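Long-range contact in collagen alpha1(xviii) chain (Mus musculus, PDB 1DY0), which contains the endostatin domain, a zinc-binding fragment of collagen XVIII that inhibits angiogenesis: residues 12-17 with 71-76. The protein carries 2 engineered substitutions. Numbering follows the deposited sequence.
With ZN (zinc ion), chain B.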
loop_
_atom_site.group_PDB
_atom_site.type_symbol
_atom_site.label_atom_id
_atom_site.label_comp_id
_atom_site.label_asym_id
_atom_site.label_seq_id
_atom_site.Cartn_x
_atom_site.Cartn_y
_atom_site.Cartn_z
ATOM N N PRO A 12 -9.957 -10.244 -14.303
ATOM C CA PRO A 12 -8.867 -9.286 -14.073
ATOM C C PRO A 12 -9.081 -8.489 -12.774
ATOM O O PRO A 12 -10.157 -7.923 -12.570
ATOM C CB PRO A 12 -8.951 -8.377 -15.298
ATOM C CG PRO A 12 -9.551 -9.268 -16.356
ATOM C CD PRO A 12 -10.634 -9.962 -15.582
ATOM N N VAL A 13 -8.072 -8.488 -11.896
ATOM C CA VAL A 13 -8.098 -7.765 -10.616
ATOM C C VAL A 13 -6.664 -7.476 -10.184
ATOM O O VAL A 13 -5.726 -8.178 -10.588
ATOM C CB VAL A 13 -8.765 -8.561 -9.436
ATOM C CG1 VAL A 13 -10.203 -8.898 -9.733
ATOM C CG2 VAL A 13 -7.986 -9.808 -9.104
ATOM N N LEU A 14 -6.508 -6.440 -9.365
ATOM C CA LEU A 14 -5.214 -6.043 -8.822
ATOM C C LEU A 14 -5.342 -6.172 -7.307
ATOM O O LEU A 14 -6.280 -5.649 -6.720
ATOM C CB LEU A 14 -4.889 -4.589 -9.206
ATOM C CG LEU A 14 -4.652 -4.263 -10.684
ATOM C CD1 LEU A 14 -4.355 -2.797 -10.837
ATOM C CD2 LEU A 14 -3.491 -5.075 -11.223
ATOM N N HIS A 15 -4.426 -6.893 -6.675
ATOM C CA HIS A 15 -4.488 -7.076 -5.225
ATOM C C HIS A 15 -3.739 -6.021 -4.438
ATOM O O HIS A 15 -2.620 -5.646 -4.792
ATOM C CB HIS A 15 -3.954 -8.460 -4.816
ATOM C CG HIS A 15 -4.763 -9.605 -5.342
ATOM N ND1 HIS A 15 -4.603 -10.111 -6.616
ATOM C CD2 HIS A 15 -5.752 -10.341 -4.771
ATOM C CE1 HIS A 15 -5.455 -11.103 -6.808
ATOM N NE2 HIS A 15 -6.165 -11.256 -5.707
ATOM N N LEU A 16 -4.374 -5.530 -3.381
ATOM C CA LEU A 16 -3.758 -4.562 -2.480
ATOM C C LEU A 16 -3.634 -5.336 -1.176
ATOM O O LEU A 16 -4.644 -5.646 -0.541
ATOM C CB LEU A 16 -4.660 -3.345 -2.290
ATOM C CG LEU A 16 -4.068 -2.191 -1.481
ATOM C CD1 LEU A 16 -2.728 -1.783 -2.065
ATOM C CD2 LEU A 16 -5.041 -1.020 -1.503
ATOM N N VAL A 17 -2.406 -5.664 -0.785
ATOM C CA VAL A 17 -2.188 -6.464 0.413
ATOM C C VAL A 17 -1.162 -5.840 1.355
ATOM O O VAL A 17 -0.190 -5.239 0.921
ATOM C CB VAL A 17 -1.750 -7.918 0.014
ATOM C CG1 VAL A 17 -1.800 -8.855 1.210
ATOM C CG2 VAL A 17 -2.641 -8.455 -1.099
ATOM N N GLY A 71 -7.452 2.097 -15.464
ATOM C CA GLY A 71 -8.823 2.544 -15.595
ATOM C C GLY A 71 -9.994 1.633 -15.294
ATOM O O GLY A 71 -11.046 2.127 -14.873
ATOM N N SER A 72 -9.843 0.324 -15.467
ATOM C CA SER A 72 -10.981 -0.561 -15.243
ATOM C C SER A 72 -10.793 -1.873 -14.485
ATOM O O SER A 72 -11.721 -2.676 -14.427
ATOM C CB SER A 72 -11.658 -0.840 -16.591
ATOM O OG SER A 72 -10.690 -1.116 -17.600
ATOM N N VAL A 73 -9.615 -2.110 -13.922
ATOM C CA VAL A 73 -9.383 -3.344 -13.179
ATOM C C VAL A 73 -9.623 -3.090 -11.686
ATOM O O VAL A 73 -8.931 -2.287 -11.059
ATOM C CB VAL A 73 -7.942 -3.870 -13.401
ATOM C CG1 VAL A 73 -7.745 -5.189 -12.702
ATOM C CG2 VAL A 73 -7.646 -4.019 -14.887
ATOM N N PRO A 74 -10.649 -3.736 -11.109
ATOM C CA PRO A 74 -10.929 -3.540 -9.683
ATOM C C PRO A 74 -9.783 -3.899 -8.748
ATOM O O PRO A 74 -8.998 -4.819 -9.008
ATOM C CB PRO A 74 -12.161 -4.428 -9.444
ATOM C CG PRO A 74 -12.107 -5.428 -10.556
ATOM C CD PRO A 74 -11.684 -4.581 -11.722
ATOM N N ILE A 75 -9.661 -3.124 -7.677
ATOM C CA ILE A 75 -8.636 -3.344 -6.664
ATOM C C ILE A 75 -9.341 -4.208 -5.637
ATOM O O ILE A 75 -10.421 -3.848 -5.166
ATOM C CB ILE A 75 -8.189 -2.012 -6.002
ATOM C CG1 ILE A 75 -7.777 -0.998 -7.072
ATOM C CG2 ILE A 75 -7.015 -2.254 -5.056
ATOM C CD1 ILE A 75 -6.685 -1.482 -7.997
ATOM N N VAL A 76 -8.766 -5.363 -5.328
ATOM C CA VAL A 76 -9.368 -6.276 -4.367
ATOM C C VAL A 76 -8.367 -6.601 -3.264
ATOM O O VAL A 76 -7.175 -6.351 -3.412
ATOM C CB VAL A 76 -9.823 -7.589 -5.054
ATOM C CG1 VAL A 76 -10.796 -7.293 -6.188
ATOM C CG2 VAL A 76 -8.618 -8.355 -5.585
HETATM ZN ZN ZN B . -7.347 -12.974 -5.979
#
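Leu-14 and Val-76 tie two parallel strands together at the centre of this contact. Leu-14 N donates to Pro-74 O (3.0 Å) and Leu-14 O accepts from Val-76 N (2.9 Å). Leu-16 N then reaches Val-76 O at 2.9 Å. On the face of Leu-14 and Ile-75, CD1 of Ile-75 lies against CB of Leu-14 (3.8 Å). The opposite sheet face carries His-15 and Val-76. Here CG2 of Val-76 sits over one face of the imidazole, offset toward its rim, in a CH-pi contact. His-15 NE2 binds the zinc ion at 2.1 Å, with His-7, Asp-9 and Asp-80 as the other ligands. Its ND1 is hydrogen-bonded to Glu-179, which probably steadies the ring for the metal. The tight part lies just before strand 75-76. There CG1 of Val-73, anti to its own backbone N (chi1 -176°), is turned onto the backbone of Val-13 and comes within 3.3 Å of Val-13 CA. Packing is looser at the solvent side, where exposed Pro-12 brings CB only to 4.3 Å from Val-73 CG1. In the mixed sheet of this C-type lectin-like fold, strand 14-18 lies between antiparallel strand 176-179 and strand 75-76, with 82-84 beyond.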